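Long-range contacts in putative lipoprotein (Bacteroides thetaiotaomicron, PDB 4Q1Z), which is of unknown function but belongs to the DUF4876 family and, as a putative lipoprotein, is probably tethered to a bacterial membrane: residues E275-V280 with I304-D309; V64-T69 with L96-Q101; A346-T351 with D377-V382; W179-N184 with S221-N226. All coordinates share one frame; numbering follows the deposited sequence.

Contact 1 of 4, residues E275-V280 with I304-D309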
loop_
_atom_site.group_PDB
_atom_site.type_symbol
_atom_site.label_atom_id
_atom_site.label_comp_id
_atom_site.label_asym_id
_atom_site.label_seq_id
_atom_site.Cartn_x
_atom_site.Cartn_y
_atom_site.Cartn_z
ATOM N N GLU A 275 -5.756 -19.291 10.067
ATOM C CA GLU A 275 -5.371 -18.624 11.310
ATOM C C GLU A 275 -6.533 -17.817 11.844
ATOM O O GLU A 275 -7.291 -17.252 11.063
ATOM C CB GLU A 275 -4.145 -17.722 11.124
ATOM C CG GLU A 275 -2.827 -18.470 11.244
ATOM C CD GLU A 275 -1.619 -17.613 11.584
ATOM O OE1 GLU A 275 -1.523 -17.138 12.740
ATOM O OE2 GLU A 275 -0.734 -17.479 10.709
ATOM N N ALA A 276 -6.697 -17.805 13.173
ATOM C CA ALA A 276 -7.748 -17.070 13.857
ATOM C C ALA A 276 -7.177 -15.851 14.573
ATOM O O ALA A 276 -6.061 -15.900 15.095
ATOM C CB ALA A 276 -8.451 -17.973 14.845
ATOM N N TRP A 277 -7.933 -14.747 14.565
ATOM C CA TRP A 277 -7.573 -13.493 15.217
ATOM C C TRP A 277 -8.846 -12.735 15.632
ATOM O O TRP A 277 -9.545 -12.151 14.783
ATOM C CB TRP A 277 -6.671 -12.624 14.317
ATOM C CG TRP A 277 -6.202 -11.362 14.987
ATOM C CD1 TRP A 277 -5.230 -11.250 15.935
ATOM C CD2 TRP A 277 -6.715 -10.030 14.778
ATOM N NE1 TRP A 277 -5.107 -9.934 16.340
ATOM C CE2 TRP A 277 -5.991 -9.162 15.631
ATOM C CE3 TRP A 277 -7.709 -9.481 13.936
ATOM C CZ2 TRP A 277 -6.217 -7.783 15.663
ATOM C CZ3 TRP A 277 -7.932 -8.112 13.970
ATOM C CH2 TRP A 277 -7.178 -7.277 14.809
ATOM N N ASP A 278 -9.126 -12.713 16.947
ATOM C CA ASP A 278 -10.307 -12.024 17.468
ATOM C C ASP A 278 -9.922 -11.104 18.658
ATOM O O ASP A 278 -9.936 -11.546 19.811
ATOM C CB ASP A 278 -11.389 -13.050 17.851
ATOM C CG ASP A 278 -12.759 -12.502 18.169
ATOM O OD1 ASP A 278 -12.874 -11.284 18.443
ATOM O OD2 ASP A 278 -13.705 -13.290 18.200
ATOM N N PRO A 279 -9.613 -9.810 18.400
ATOM C CA PRO A 279 -9.241 -8.901 19.513
ATOM C C PRO A 279 -10.392 -8.587 20.491
ATOM O O PRO A 279 -10.152 -8.087 21.595
ATOM C CB PRO A 279 -8.773 -7.634 18.785
ATOM C CG PRO A 279 -9.541 -7.645 17.491
ATOM C CD PRO A 279 -9.549 -9.111 17.097
ATOM N N VAL A 280 -11.633 -8.901 20.097
ATOM C CA VAL A 280 -12.829 -8.643 20.897
ATOM C C VAL A 280 -13.063 -9.785 21.898
ATOM O O VAL A 280 -13.234 -9.518 23.083
ATOM C CB VAL A 280 -14.042 -8.417 19.965
ATOM C CG1 VAL A 280 -15.351 -8.304 20.747
ATOM C CG2 VAL A 280 -13.814 -7.183 19.082
ATOM N N ILE A 304 2.513 -8.185 14.053
ATOM C CA ILE A 304 3.451 -7.523 13.136
ATOM C C ILE A 304 3.638 -8.372 11.835
ATOM O O ILE A 304 3.759 -7.816 10.744
ATOM C CB ILE A 304 4.791 -7.279 13.901
ATOM C CG1 ILE A 304 4.712 -5.979 14.729
ATOM C CG2 ILE A 304 6.020 -7.302 12.999
ATOM C CD1 ILE A 304 5.764 -5.891 15.886
ATOM N N LYS A 305 3.592 -9.702 11.965
ATOM C CA LYS A 305 3.762 -10.641 10.855
ATOM C C LYS A 305 2.576 -10.589 9.853
ATOM O O LYS A 305 2.705 -11.114 8.744
ATOM C CB LYS A 305 3.983 -12.079 11.385
ATOM C CG LYS A 305 2.827 -12.680 12.200
ATOM C CD LYS A 305 2.938 -14.203 12.307
ATOM C CE LYS A 305 1.954 -14.794 13.288
ATOM N NZ LYS A 305 1.982 -16.286 13.309
ATOM N N TYR A 306 1.431 -9.982 10.249
ATOM C CA TYR A 306 0.246 -9.882 9.389
ATOM C C TYR A 306 0.214 -8.584 8.575
ATOM O O TYR A 306 -0.557 -8.478 7.620
ATOM C CB TYR A 306 -1.027 -9.913 10.243
ATOM C CG TYR A 306 -1.467 -11.228 10.873
ATOM C CD1 TYR A 306 -0.794 -12.418 10.610
ATOM C CD2 TYR A 306 -2.554 -11.272 11.744
ATOM C CE1 TYR A 306 -1.172 -13.610 11.228
ATOM C CE2 TYR A 306 -2.965 -12.469 12.333
ATOM C CZ TYR A 306 -2.279 -13.632 12.065
ATOM O OH TYR A 306 -2.709 -14.787 12.663
ATOM N N VAL A 307 1.027 -7.597 8.968
ATOM C CA VAL A 307 1.028 -6.270 8.391
ATOM C C VAL A 307 1.580 -6.256 6.929
ATOM O O VAL A 307 2.690 -6.692 6.657
ATOM C CB VAL A 307 1.732 -5.240 9.324
ATOM C CG1 VAL A 307 1.676 -3.835 8.741
ATOM C CG2 VAL A 307 1.087 -5.242 10.706
ATOM N N LEU A 308 0.756 -5.708 6.013
ATOM C CA LEU A 308 1.005 -5.513 4.583
ATOM C C LEU A 308 1.700 -4.156 4.348
ATOM O O LEU A 308 2.634 -4.086 3.534
ATOM C CB LEU A 308 -0.329 -5.596 3.816
ATOM C CG LEU A 308 -0.964 -6.977 3.689
ATOM C CD1 LEU A 308 -2.319 -6.891 3.070
ATOM C CD2 LEU A 308 -0.109 -7.901 2.859
ATOM N N ASP A 309 1.251 -3.080 5.074
ATOM C CA ASP A 309 1.885 -1.758 5.034
ATOM C C ASP A 309 1.577 -0.968 6.313
ATOM O O ASP A 309 0.484 -1.084 6.860
ATOM C CB ASP A 309 1.499 -0.936 3.772
ATOM C CG ASP A 309 2.406 0.276 3.432
ATOM O OD1 ASP A 309 3.596 0.263 3.801
ATOM O OD2 ASP A 309 1.944 1.176 2.714
#
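Y306 and E275 meet through one short hydrogen bond. The phenol OH of Y306 donates to OE1 of E275 at 2.6 Å. OE1 lies in the plane of the tyrosine ring, at its edge. From the acid's side the hydroxyl stands above the group, 74° out of the carboxylate plane. Ring and carboxylate planes are 67° apart, so the two flat groups do not stack. The CB of E275 also touches OH of Y306, at 3.6 Å.

The charged interaction is looser. K305 NZ approaches OE1 of E275 at 3.7 Å, a long salt bridge. The extended chain of K305 beyond CG carries NZ toward E275. NZ also bonds a triethylene glycol, probably from the crystallisation liquor.

The apolar interaction is small. CB of W277 reaches the edge of the Y306 ring at CE2, 4.2 Å away. The indole serves other partners: NE1 bonds the carbonyl of K301, and the ring makes edge-to-face pairs with F269 and Y148. A phenylalanine in place of Y306 would lack the hydroxyl and would probably leave OE1 of E275 with just the long K305 approach in this contact.

This is a surface contact between two irregular pieces of chain. The loop after strand 265-269 folds over the 3-10 turn 304-306. That turn leads into strand 307-312, an outermost strand of the larger sheet, where L308 and D309 both face I268 in a classic beta bulge.

Contact 2 of 4, residues V64-T69 with L96-Q101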
loop_
_atom_site.group_PDB
_atom_site.type_symbol
_atom_site.label_atom_id
_atom_site.label_comp_id
_atom_site.label_asym_id
_atom_site.label_seq_id
_atom_site.Cartn_x
_atom_site.Cartn_y
_atom_site.Cartn_z
ATOM N N VAL A 64 17.079 -7.597 -27.370
ATOM C CA VAL A 64 16.478 -8.613 -26.509
ATOM C C VAL A 64 16.173 -8.016 -25.137
ATOM O O VAL A 64 17.048 -7.407 -24.523
ATOM C CB VAL A 64 17.400 -9.858 -26.423
ATOM C CG1 VAL A 64 16.730 -10.999 -25.666
ATOM C CG2 VAL A 64 17.826 -10.313 -27.815
ATOM N N THR A 65 14.915 -8.168 -24.678
ATOM C CA THR A 65 14.454 -7.639 -23.386
ATOM C C THR A 65 13.817 -8.742 -22.538
ATOM O O THR A 65 13.079 -9.590 -23.059
ATOM C CB THR A 65 13.481 -6.469 -23.583
ATOM O OG1 THR A 65 12.573 -6.805 -24.626
ATOM C CG2 THR A 65 14.182 -5.183 -23.958
ATOM N N VAL A 66 14.133 -8.722 -21.229
ATOM C CA VAL A 66 13.648 -9.642 -20.199
ATOM C C VAL A 66 12.822 -8.843 -19.211
ATOM O O VAL A 66 13.250 -7.769 -18.806
ATOM C CB VAL A 66 14.798 -10.412 -19.486
ATOM C CG1 VAL A 66 14.259 -11.403 -18.453
ATOM C CG2 VAL A 66 15.709 -11.115 -20.484
ATOM N N SER A 67 11.614 -9.336 -18.872
ATOM C CA SER A 67 10.689 -8.709 -17.920
ATOM C C SER A 67 9.738 -9.743 -17.316
ATOM O O SER A 67 9.222 -10.625 -18.009
ATOM C CB SER A 67 9.892 -7.586 -18.575
ATOM O OG SER A 67 9.104 -6.891 -17.622
ATOM N N GLY A 68 9.518 -9.608 -16.021
ATOM C CA GLY A 68 8.673 -10.503 -15.249
ATOM C C GLY A 68 8.860 -10.290 -13.772
ATOM O O GLY A 68 9.425 -9.271 -13.355
ATOM N N THR A 69 8.411 -11.268 -12.978
ATOM C CA THR A 69 8.432 -11.197 -11.517
ATOM C C THR A 69 9.075 -12.444 -10.908
ATOM O O THR A 69 8.804 -13.565 -11.334
ATOM C CB THR A 69 6.983 -10.937 -10.980
ATOM O OG1 THR A 69 6.656 -9.578 -11.245
ATOM C CG2 THR A 69 6.826 -11.159 -9.476
ATOM N N LEU A 96 23.470 -16.423 -25.745
ATOM C CA LEU A 96 23.304 -15.030 -25.328
ATOM C C LEU A 96 23.071 -14.941 -23.825
ATOM O O LEU A 96 22.244 -15.679 -23.276
ATOM C CB LEU A 96 22.145 -14.370 -26.097
ATOM C CG LEU A 96 21.836 -12.893 -25.810
ATOM C CD1 LEU A 96 23.033 -11.982 -26.116
ATOM C CD2 LEU A 96 20.636 -12.440 -26.596
ATOM N N ASN A 97 23.813 -14.025 -23.170
ATOM C CA ASN A 97 23.735 -13.800 -21.732
ATOM C C ASN A 97 23.151 -12.428 -21.443
ATOM O O ASN A 97 23.636 -11.419 -21.968
ATOM C CB ASN A 97 25.098 -13.957 -21.079
ATOM C CG ASN A 97 25.727 -15.305 -21.315
ATOM O OD1 ASN A 97 25.329 -16.308 -20.712
ATOM N ND2 ASN A 97 26.730 -15.361 -22.200
ATOM N N ILE A 98 22.071 -12.411 -20.635
ATOM C CA ILE A 98 21.352 -11.211 -20.192
ATOM C C ILE A 98 21.472 -11.082 -18.703
ATOM O O ILE A 98 21.118 -12.004 -17.974
ATOM C CB ILE A 98 19.835 -11.178 -20.583
ATOM C CG1 ILE A 98 19.459 -11.974 -21.874
ATOM C CG2 ILE A 98 19.265 -9.758 -20.530
ATOM C CD1 ILE A 98 19.794 -11.338 -23.173
ATOM N N GLU A 99 21.914 -9.924 -18.243
ATOM C CA GLU A 99 21.961 -9.617 -16.820
ATOM C C GLU A 99 20.603 -9.103 -16.425
ATOM O O GLU A 99 20.131 -8.130 -17.004
ATOM C CB GLU A 99 23.042 -8.588 -16.551
ATOM C CG GLU A 99 23.392 -8.426 -15.091
ATOM C CD GLU A 99 24.501 -7.417 -14.949
ATOM O OE1 GLU A 99 25.543 -7.569 -15.633
ATOM O OE2 GLU A 99 24.283 -6.425 -14.220
ATOM N N VAL A 100 19.948 -9.788 -15.481
ATOM C CA VAL A 100 18.584 -9.481 -15.043
ATOM C C VAL A 100 18.627 -9.004 -13.590
ATOM O O VAL A 100 18.951 -9.782 -12.691
ATOM C CB VAL A 100 17.637 -10.708 -15.246
ATOM C CG1 VAL A 100 16.226 -10.415 -14.731
ATOM C CG2 VAL A 100 17.595 -11.131 -16.710
ATOM N N GLN A 101 18.310 -7.727 -13.359
ATOM C CA GLN A 101 18.345 -7.170 -12.008
ATOM C C GLN A 101 16.936 -7.060 -11.455
ATOM O O GLN A 101 15.981 -6.974 -12.220
ATOM C CB GLN A 101 19.079 -5.827 -11.988
ATOM C CG GLN A 101 20.557 -5.950 -12.455
ATOM C CD GLN A 101 21.569 -5.275 -11.543
ATOM O OE1 GLN A 101 21.359 -5.110 -10.321
ATOM N NE2 GLN A 101 22.712 -4.893 -12.119
#
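V64 and V66 point their branched side chains at a ridge made by L96, I98 and V100. I98 is the central bump. Its two branches meet different valines: CD1 of I98 meets CG1 of V64 at 4.0 Å, and CG2 of I98 meets CG2 of V66 at 3.8 Å. I98 therefore fills the hollow between the two valines. Its CG1 is turned off a staggered position (chi1 -28°) and carries CD1 to V64.

Each valine in turn spreads its two methyls over two neighbours. V64 meets L96 tip to tip, CG2 of V64 against CD2 of L96 at 3.7 Å, and crosses I98 at about a right angle. V66 crosses I98 obliquely through CG2. Its CG1, anti to the backbone N (chi1 -178°), rests on CG2 of V100 at 3.8 Å, at about a right angle. The fit is wholly aliphatic, and all the touching groups are methyl-bearing branches.

The two strand segments run in roughly the same direction, 30° apart, with axes 8.4 Å from each other at closest approach. They are not bonded neighbours. Strand 77-89 lies between 60-72 and 95-105 in sheet order and runs antiparallel to both. The inward-pointing side chains of 60-72 and 95-105 meet across 77-89, consistent with a strongly curved sheet, and S84 of the middle strand touches both L96 and I98. Further round the interior, L17 of strand 11-19 packs on V66 and I98, I19 on V100, and strand 24-35 supplies L30 against V66 and both V32 and F34 against V64.

Contact 3 of 4, residues A346-T351 with D377-V382; sequences ARKLST and DFERGV
The guanidinium of R347 has the rim of the F378 ring over one face and the carboxylate of D377 near its edge. F378 CE1 stands 3.6 Å above the guanidinium plane, over its centre, with the two planes 57° apart. The R347 side chain starts with CG anti to the backbone N (chi1 -163°), which puts CG over a face of the F378 ring. NH2 of R347 then makes a salt bridge to OD2 of D377 at 3.1 Å, on the anti side, somewhat out of the carboxylate plane. The group is heavily held: D370 and D309 form further salt bridges with it, and Q369 O takes NE. T371 and Q369 bind OD1 of D377, which helps to fix this acid.

The backbones form a short antiparallel pairing of strands 344-347 and 378-382, at one edge of the larger sheet. A346 and E379 are a hydrogen-bonded pair, with A346 N to E379 O at 3.0 Å and E379 N to A346 O at 2.7 Å. R347 and F378 are the adjacent non-hydrogen-bonded pair. Beyond it, K348 N reaches D377 O at 2.8 Å, nearly straight at 170°. G381 and V382 face G344 in a G1 beta bulge.

K348 crosses E379 at about a right angle, CE of K348 lying 3.6 Å from OE2 of E379, while K348 NZ bonds D376 O. Within the bulge, CG2 of V382 meets CB of A346 at 3.9 Å.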
loop_
_atom_site.group_PDB
_atom_site.type_symbol
_atom_site.label_atom_id
_atom_site.label_comp_id
_atom_site.label_asym_id
_atom_site.label_seq_id
_atom_site.Cartn_x
_atom_site.Cartn_y
_atom_site.Cartn_z
ATOM N N ALA A 346 2.320 11.760 -0.027
ATOM C CA ALA A 346 2.181 10.917 -1.199
ATOM C C ALA A 346 3.422 10.022 -1.344
ATOM O O ALA A 346 4.539 10.509 -1.240
ATOM C CB ALA A 346 1.974 11.790 -2.441
ATOM N N ARG A 347 3.227 8.717 -1.553
ATOM C CA ARG A 347 4.337 7.766 -1.719
ATOM C C ARG A 347 5.088 8.061 -3.015
ATOM O O ARG A 347 4.463 8.362 -4.041
ATOM C CB ARG A 347 3.806 6.335 -1.710
ATOM C CG ARG A 347 4.828 5.260 -1.471
ATOM C CD ARG A 347 4.209 4.065 -0.752
ATOM N NE ARG A 347 5.202 3.552 0.181
ATOM C CZ ARG A 347 4.968 3.146 1.413
ATOM N NH1 ARG A 347 3.730 3.079 1.869
ATOM N NH2 ARG A 347 5.967 2.785 2.194
ATOM N N LYS A 348 6.435 8.023 -2.941
ATOM C CA LYS A 348 7.345 8.264 -4.062
ATOM C C LYS A 348 7.338 7.089 -4.994
ATOM O O LYS A 348 7.194 5.955 -4.549
ATOM C CB LYS A 348 8.792 8.502 -3.571
ATOM C CG LYS A 348 9.026 9.825 -2.860
ATOM C CD LYS A 348 10.454 9.857 -2.313
ATOM C CE LYS A 348 10.663 10.969 -1.316
ATOM N NZ LYS A 348 11.968 10.820 -0.630
ATOM N N LEU A 349 7.538 7.361 -6.284
ATOM C CA LEU A 349 7.645 6.359 -7.332
ATOM C C LEU A 349 9.012 5.712 -7.282
ATOM O O LEU A 349 9.994 6.385 -6.963
ATOM C CB LEU A 349 7.447 7.026 -8.701
ATOM C CG LEU A 349 6.045 7.492 -9.038
ATOM C CD1 LEU A 349 6.075 8.524 -10.140
ATOM C CD2 LEU A 349 5.202 6.359 -9.471
ATOM N N SER A 350 9.096 4.419 -7.632
ATOM C CA SER A 350 10.374 3.713 -7.710
ATOM C C SER A 350 11.074 4.199 -8.974
ATOM O O SER A 350 10.551 4.014 -10.074
ATOM C CB SER A 350 10.179 2.197 -7.703
ATOM O OG SER A 350 10.198 1.670 -6.384
ATOM N N THR A 351 12.194 4.912 -8.817
ATOM C CA THR A 351 12.915 5.463 -9.968
ATOM C C THR A 351 14.266 4.781 -10.162
ATOM O O THR A 351 14.765 4.118 -9.248
ATOM C CB THR A 351 13.083 6.993 -9.833
ATOM O OG1 THR A 351 13.719 7.310 -8.589
ATOM C CG2 THR A 351 11.762 7.743 -9.958
ATOM N N ASP A 377 10.127 7.348 2.063
ATOM C CA ASP A 377 9.177 6.893 1.042
ATOM C C ASP A 377 8.082 7.901 0.668
ATOM O O ASP A 377 7.444 7.726 -0.375
ATOM C CB ASP A 377 8.507 5.577 1.497
ATOM C CG ASP A 377 9.456 4.431 1.813
ATOM O OD1 ASP A 377 10.645 4.511 1.421
ATOM O OD2 ASP A 377 9.024 3.479 2.487
ATOM N N PHE A 378 7.861 8.940 1.485
ATOM C CA PHE A 378 6.790 9.881 1.212
ATOM C C PHE A 378 7.226 11.306 0.940
ATOM O O PHE A 378 8.043 11.866 1.672
ATOM C CB PHE A 378 5.800 9.912 2.389
ATOM C CG PHE A 378 4.920 8.689 2.450
ATOM C CD1 PHE A 378 5.358 7.527 3.076
ATOM C CD2 PHE A 378 3.660 8.693 1.867
ATOM C CE1 PHE A 378 4.567 6.382 3.081
ATOM C CE2 PHE A 378 2.851 7.555 1.905
ATOM C CZ PHE A 378 3.311 6.407 2.509
ATOM N N GLU A 379 6.592 11.917 -0.072
ATOM C CA GLU A 379 6.683 13.333 -0.344
ATOM C C GLU A 379 5.757 13.985 0.675
ATOM O O GLU A 379 4.614 13.536 0.826
ATOM C CB GLU A 379 6.275 13.677 -1.798
ATOM C CG GLU A 379 7.334 13.391 -2.850
ATOM C CD GLU A 379 8.600 14.230 -2.772
ATOM O OE1 GLU A 379 8.562 15.330 -2.169
ATOM O OE2 GLU A 379 9.626 13.793 -3.345
ATOM N N ARG A 380 6.255 15.006 1.394
ATOM C CA ARG A 380 5.532 15.694 2.453
ATOM C C ARG A 380 4.971 17.042 2.029
ATOM O O ARG A 380 5.616 17.768 1.268
ATOM C CB ARG A 380 6.465 15.913 3.636
ATOM C CG ARG A 380 6.904 14.639 4.314
ATOM C CD ARG A 380 7.764 14.952 5.498
ATOM N NE ARG A 380 9.022 15.585 5.107
ATOM C CZ ARG A 380 10.137 14.923 4.816
ATOM N NH1 ARG A 380 10.160 13.593 4.852
ATOM N NH2 ARG A 380 11.240 15.585 4.495
ATOM N N GLY A 381 3.799 17.371 2.572
ATOM C CA GLY A 381 3.103 18.631 2.338
ATOM C C GLY A 381 2.658 18.884 0.913
ATOM O O GLY A 381 2.727 20.022 0.449
ATOM N N VAL A 382 2.203 17.830 0.214
ATOM C CA VAL A 382 1.684 17.908 -1.159
ATOM C C VAL A 382 0.218 18.362 -1.122
ATOM O O VAL A 382 -0.449 18.192 -0.102
ATOM C CB VAL A 382 1.816 16.563 -1.939
ATOM C CG1 VAL A 382 3.261 16.144 -2.103
ATOM C CG2 VAL A 382 0.999 15.442 -1.298
HETATM O O HOH W 1 11.051 13.258 1.503
#

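Contact 4 of 4, residues W179-N184 with S221-N226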
loop_
_atom_site.group_PDB
_atom_site.type_symbol
_atom_site.label_atom_id
_atom_site.label_comp_id
_atom_site.label_asym_id
_atom_site.label_seq_id
_atom_site.Cartn_x
_atom_site.Cartn_y
_atom_site.Cartn_z
ATOM N N TRP A 179 -10.987 -1.837 11.506
ATOM C CA TRP A 179 -12.012 -2.013 10.482
ATOM C C TRP A 179 -11.554 -3.124 9.560
ATOM O O TRP A 179 -10.371 -3.485 9.564
ATOM C CB TRP A 179 -12.237 -0.720 9.657
ATOM C CG TRP A 179 -12.620 0.497 10.432
ATOM C CD1 TRP A 179 -11.774 1.386 11.040
ATOM C CD2 TRP A 179 -13.945 1.030 10.587
ATOM N NE1 TRP A 179 -12.502 2.392 11.636
ATOM C CE2 TRP A 179 -13.833 2.226 11.325
ATOM C CE3 TRP A 179 -15.224 0.610 10.172
ATOM C CZ2 TRP A 179 -14.950 3.030 11.623
ATOM C CZ3 TRP A 179 -16.333 1.367 10.531
ATOM C CH2 TRP A 179 -16.188 2.569 11.237
ATOM N N LYS A 180 -12.473 -3.652 8.749
ATOM C CA LYS A 180 -12.133 -4.620 7.711
ATOM C C LYS A 180 -12.963 -4.354 6.472
ATOM O O LYS A 180 -14.020 -3.727 6.531
ATOM C CB LYS A 180 -12.231 -6.096 8.167
ATOM C CG LYS A 180 -13.614 -6.701 8.302
ATOM C CD LYS A 180 -13.458 -8.163 8.658
ATOM C CE LYS A 180 -14.750 -8.782 9.104
ATOM N NZ LYS A 180 -14.595 -10.239 9.348
ATOM N N PHE A 181 -12.470 -4.810 5.343
ATOM C CA PHE A 181 -13.224 -4.699 4.116
ATOM C C PHE A 181 -14.310 -5.765 4.159
ATOM O O PHE A 181 -14.026 -6.890 4.601
ATOM C CB PHE A 181 -12.301 -4.897 2.889
ATOM C CG PHE A 181 -11.414 -3.720 2.549
ATOM C CD1 PHE A 181 -11.855 -2.719 1.690
ATOM C CD2 PHE A 181 -10.114 -3.636 3.049
ATOM C CE1 PHE A 181 -11.027 -1.647 1.351
ATOM C CE2 PHE A 181 -9.270 -2.570 2.685
ATOM C CZ PHE A 181 -9.745 -1.572 1.860
ATOM N N PRO A 182 -15.549 -5.469 3.690
ATOM C CA PRO A 182 -16.558 -6.548 3.562
ATOM C C PRO A 182 -16.188 -7.507 2.399
ATOM O O PRO A 182 -15.111 -7.377 1.802
ATOM C CB PRO A 182 -17.852 -5.773 3.293
ATOM C CG PRO A 182 -17.420 -4.518 2.638
ATOM C CD PRO A 182 -16.045 -4.188 3.136
ATOM N N GLY A 183 -17.064 -8.453 2.077
ATOM C CA GLY A 183 -16.823 -9.397 0.986
ATOM C C GLY A 183 -16.559 -10.822 1.424
ATOM O O GLY A 183 -15.908 -11.061 2.448
ATOM N N ASN A 184 -17.053 -11.779 0.620
ATOM C CA ASN A 184 -16.991 -13.233 0.840
ATOM C C ASN A 184 -15.583 -13.818 0.595
ATOM O O ASN A 184 -15.292 -14.918 1.067
ATOM C CB ASN A 184 -18.030 -13.964 -0.064
ATOM C CG ASN A 184 -17.620 -14.150 -1.530
ATOM O OD1 ASN A 184 -17.093 -13.245 -2.200
ATOM N ND2 ASN A 184 -17.856 -15.340 -2.067
ATOM N N SER A 221 -14.948 7.925 -3.830
ATOM C CA SER A 221 -14.214 6.955 -2.998
ATOM C C SER A 221 -14.923 5.619 -3.080
ATOM O O SER A 221 -16.150 5.594 -3.062
ATOM C CB SER A 221 -14.156 7.420 -1.541
ATOM O OG SER A 221 -13.430 8.623 -1.353
ATOM N N GLU A 222 -14.171 4.521 -3.201
ATOM C CA GLU A 222 -14.722 3.162 -3.266
ATOM C C GLU A 222 -15.390 2.809 -1.945
ATOM O O GLU A 222 -16.512 2.299 -1.924
ATOM C CB GLU A 222 -13.600 2.149 -3.584
ATOM C CG GLU A 222 -13.103 2.174 -5.025
ATOM C CD GLU A 222 -12.256 3.362 -5.425
ATOM O OE1 GLU A 222 -11.436 3.829 -4.602
ATOM O OE2 GLU A 222 -12.388 3.803 -6.586
ATOM N N PHE A 223 -14.702 3.122 -0.840
ATOM C CA PHE A 223 -15.147 2.836 0.521
ATOM C C PHE A 223 -15.182 4.078 1.404
ATOM O O PHE A 223 -14.619 5.119 1.061
ATOM C CB PHE A 223 -14.253 1.756 1.173
ATOM C CG PHE A 223 -14.619 0.363 0.733
ATOM C CD1 PHE A 223 -14.138 -0.152 -0.463
ATOM C CD2 PHE A 223 -15.524 -0.396 1.462
ATOM C CE1 PHE A 223 -14.534 -1.416 -0.906
ATOM C CE2 PHE A 223 -15.935 -1.643 1.010
ATOM C CZ PHE A 223 -15.425 -2.156 -0.161
ATOM N N GLU A 224 -15.894 3.963 2.532
ATOM C CA GLU A 224 -15.992 4.988 3.554
ATOM C C GLU A 224 -16.163 4.359 4.911
ATOM O O GLU A 224 -16.660 3.252 5.007
ATOM C CB GLU A 224 -17.107 5.988 3.275
ATOM C CG GLU A 224 -18.512 5.428 3.314
ATOM C CD GLU A 224 -19.573 6.499 3.312
ATOM O OE1 GLU A 224 -19.222 7.687 3.479
ATOM O OE2 GLU A 224 -20.758 6.152 3.123
ATOM N N PHE A 225 -15.704 5.061 5.956
ATOM C CA PHE A 225 -15.824 4.666 7.358
ATOM C C PHE A 225 -17.109 5.266 7.939
ATOM O O PHE A 225 -17.033 6.153 8.797
ATOM C CB PHE A 225 -14.604 5.148 8.146
ATOM C CG PHE A 225 -13.283 4.552 7.743
ATOM C CD1 PHE A 225 -12.936 3.262 8.137
ATOM C CD2 PHE A 225 -12.337 5.314 7.067
ATOM C CE1 PHE A 225 -11.687 2.719 7.806
ATOM C CE2 PHE A 225 -11.072 4.778 6.752
ATOM C CZ PHE A 225 -10.764 3.476 7.117
ATOM N N ASN A 226 -18.282 4.832 7.444
ATOM C CA ASN A 226 -19.561 5.365 7.918
ATOM C C ASN A 226 -19.840 4.953 9.393
ATOM O O ASN A 226 -19.635 3.804 9.774
ATOM C CB ASN A 226 -20.690 4.905 7.000
ATOM C CG ASN A 226 -22.068 5.343 7.379
ATOM O OD1 ASN A 226 -22.306 6.469 7.819
ATOM N ND2 ASN A 226 -23.026 4.467 7.161
#
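ND2 of N226 is gripped by two acceptors, N228 OD1 and D239 OD2, while the backbone O of N226 lies 3.9 Å from CH2 of W179. Everything else across the contact is apolar.

F225 sets its edge against the indole of W179. Its CD1 stands 3.3 Å above the indole plane, over the centre, and the rings are tilted by 59°. The centroids of the F225 ring and the five-membered ring of W179 are 4.5 Å apart.

F181 and F223 repeat the theme in a nearly perpendicular T-shape. Here the F181 edge points at the F223 face, with planes at 86° and CE1 of F181 3.9 Å from CD1 of F223. P182 meets F223 tip to tip, CD of P182 to CE2 of F223 at 3.3 Å. M240 of strand 238-245, which lies between the two strands in the sheet, packs on W179, F181 and F223.

An alanine at W179 would keep CB but lose the indole, and would probably leave the edge of F225 without its facing ring. With no polar bond between the segments, the contact probably depends on shape fit and burial of the rings, with the edge-to-face pairs setting how they are turned.

From the N terminus, the contacts close in the order 2, 4, 1, 3. They follow in series: none nests in another and none crosses. Contact 2 closes the chain between 69 and 96, within the N-terminal sheet. The other three reach the larger sheet. Contact 4 closes the chain between 184 and 221 and joins strands on either side of 238-245. Contact 1 closes 280 to 304 and covers the approach to outermost strand 307-312. Contact 3 closes 351 to 377 and pairs the opposite outermost strand, 378-382, with 344-347. Contacts 1 and 3 touch through a salt bridge, D309 OD2 to R347 NH1 at 2.7 Å, consistent with a sheet whose two ends curl together.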